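Local coordinates for protein alpha-amylase inhibitor 0.19 (Triticum aestivum, PDB 1HSS) that inhibits alpha-amylases as a homodimeric, disulfide-rich wheat kernel protein of the cereal trypsin/alpha-amylase inhibitor family, and is an allergen, at residues S31-E35 with A36-D40. Numbering follows the deposited sequence.
Sequences SQVPE and AVLRD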
loop_
_atom_site.group_PDB
_atom_site.type_symbol
_atom_site.label_atom_id
_atom_site.label_comp_id
_atom_site.label_asym_id
_atom_site.label_seq_id
_atom_site.Cartn_x
_atom_site.Cartn_y
_atom_site.Cartn_z
ATOM N N SER A 31 11.230 -9.131 -0.594
ATOM C CA SER A 31 12.038 -9.716 -1.661
ATOM C C SER A 31 11.873 -8.904 -2.902
ATOM O O SER A 31 10.918 -8.147 -3.028
ATOM C CB SER A 31 11.610 -11.140 -1.984
ATOM O OG SER A 31 11.873 -12.005 -0.907
ATOM N N GLN A 32 12.770 -9.110 -3.846
ATOM C CA GLN A 32 12.665 -8.469 -5.139
ATOM C C GLN A 32 11.574 -9.154 -5.965
ATOM O O GLN A 32 11.479 -10.383 -5.958
ATOM C CB GLN A 32 14.002 -8.581 -5.846
ATOM C CG GLN A 32 14.090 -7.795 -7.121
ATOM C CD GLN A 32 15.480 -7.278 -7.344
ATOM O OE1 GLN A 32 16.346 -8.000 -7.824
ATOM N NE2 GLN A 32 15.745 -6.076 -6.852
ATOM N N VAL A 33 10.707 -8.374 -6.608
ATOM C CA VAL A 33 9.659 -8.972 -7.429
ATOM C C VAL A 33 9.956 -8.814 -8.918
ATOM O O VAL A 33 10.269 -7.708 -9.384
ATOM C CB VAL A 33 8.218 -8.419 -7.072
ATOM C CG1 VAL A 33 8.171 -7.908 -5.637
ATOM C CG2 VAL A 33 7.782 -7.329 -8.025
ATOM N N PRO A 34 10.021 -9.940 -9.656
ATOM C CA PRO A 34 10.217 -9.911 -11.114
ATOM C C PRO A 34 9.070 -9.183 -11.812
ATOM O O PRO A 34 7.902 -9.316 -11.411
ATOM C CB PRO A 34 10.257 -11.397 -11.507
ATOM C CG PRO A 34 10.658 -12.104 -10.256
ATOM C CD PRO A 34 9.958 -11.324 -9.157
ATOM N N GLU A 35 9.390 -8.463 -12.880
ATOM C CA GLU A 35 8.375 -7.713 -13.609
ATOM C C GLU A 35 7.234 -8.569 -14.160
ATOM O O GLU A 35 6.069 -8.168 -14.103
ATOM C CB GLU A 35 9.022 -6.906 -14.731
ATOM C CG GLU A 35 9.831 -5.705 -14.228
ATOM C CD GLU A 35 9.136 -4.928 -13.091
ATOM O OE1 GLU A 35 8.066 -4.299 -13.327
ATOM O OE2 GLU A 35 9.679 -4.940 -11.958
ATOM N N ALA A 36 7.557 -9.804 -14.528
ATOM C CA ALA A 36 6.557 -10.753 -15.008
ATOM C C ALA A 36 5.500 -11.112 -13.959
ATOM O O ALA A 36 4.321 -11.216 -14.288
ATOM C CB ALA A 36 7.232 -12.017 -15.519
ATOM N N VAL A 37 5.888 -11.279 -12.698
ATOM C CA VAL A 37 4.875 -11.648 -11.722
ATOM C C VAL A 37 4.057 -10.458 -11.249
ATOM O O VAL A 37 2.851 -10.589 -11.045
ATOM C CB VAL A 37 5.440 -12.461 -10.525
ATOM C CG1 VAL A 37 6.831 -12.921 -10.820
ATOM C CG2 VAL A 37 5.354 -11.681 -9.237
ATOM N N LEU A 38 4.661 -9.270 -11.226
ATOM C CA LEU A 38 3.887 -8.037 -11.050
ATOM C C LEU A 38 2.852 -7.876 -12.183
ATOM O O LEU A 38 1.640 -7.793 -11.954
ATOM C CB LEU A 38 4.811 -6.818 -11.031
ATOM C CG LEU A 38 4.168 -5.445 -10.778
ATOM C CD1 LEU A 38 3.133 -5.496 -9.683
ATOM C CD2 LEU A 38 5.248 -4.487 -10.371
ATOM N N ARG A 39 3.331 -7.978 -13.414
ATOM C CA ARG A 39 2.503 -7.785 -14.604
ATOM C C ARG A 39 1.258 -8.687 -14.636
ATOM O O ARG A 39 0.142 -8.244 -14.925
ATOM C CB ARG A 39 3.365 -8.029 -15.844
ATOM C CG ARG A 39 2.657 -7.829 -17.176
ATOM C CD ARG A 39 2.518 -9.148 -17.944
ATOM N NE ARG A 39 3.779 -9.587 -18.520
ATOM C CZ ARG A 39 4.233 -10.835 -18.487
ATOM N NH1 ARG A 39 3.480 -11.806 -18.020
ATOM N NH2 ARG A 39 5.422 -11.124 -18.990
ATOM N N ASP A 40 1.458 -9.950 -14.289
ATOM C CA ASP A 40 0.396 -10.934 -14.366
ATOM C C ASP A 40 -0.626 -10.756 -13.257
ATOM O O ASP A 40 -1.829 -10.902 -13.495
ATOM C CB ASP A 40 0.970 -12.345 -14.310
ATOM C CG ASP A 40 1.613 -12.769 -15.620
ATOM O OD1 ASP A 40 1.359 -12.140 -16.663
ATOM O OD2 ASP A 40 2.353 -13.757 -15.614
#
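V37 meets P34 at the start of helix 35-46, one turn along the chain. V37 CG1 lies against the proline ring, 3.8 Å from P34 CB and about as near to CG and CD. The two side chains pass at a slant. V37 N also makes a weak, bent bond to P34 O at 3.1 Å.

L38 N gives the same oxygen a straighter bond. L38 N lies 3.2 Å from P34 O, with an N-H...O angle of 173°. P34 O thus takes one good bond, from L38 N, and a weak one from V37 N. With CG anti to the backbone N (chi1 -177°), the buried L38 side chain lies alongside E35 and points the same way. L38 CD2 is 4.1 Å from E35 OE1. V33 CG2 reaches L38 CB more loosely, at 4.3 Å. R100 of the second subunit packs on L38 and forms a salt bridge with E35 OE2, so this turn lies at the dimer interface.

R39 N closes the next helical bond, 2.8 Å to E35 O. The R39 chain bends at chi2 and chi3, and one face of its guanidinium lies over A36 CA. R39 NH1 makes a bent hydrogen bond, part of a salt bridge, to D40 OD1. The oxygen lies near the guanidinium plane, but NH1 approaches from above the carboxylate plane.

The arrangement is a helix N-terminus. P34 sits at the N-cap position, and its backbone O accepts the first-turn N-H of L38. The turn leads from the loop after helix 20-27 into the second helix of the disulfide-linked helical fold of the cereal inhibitors.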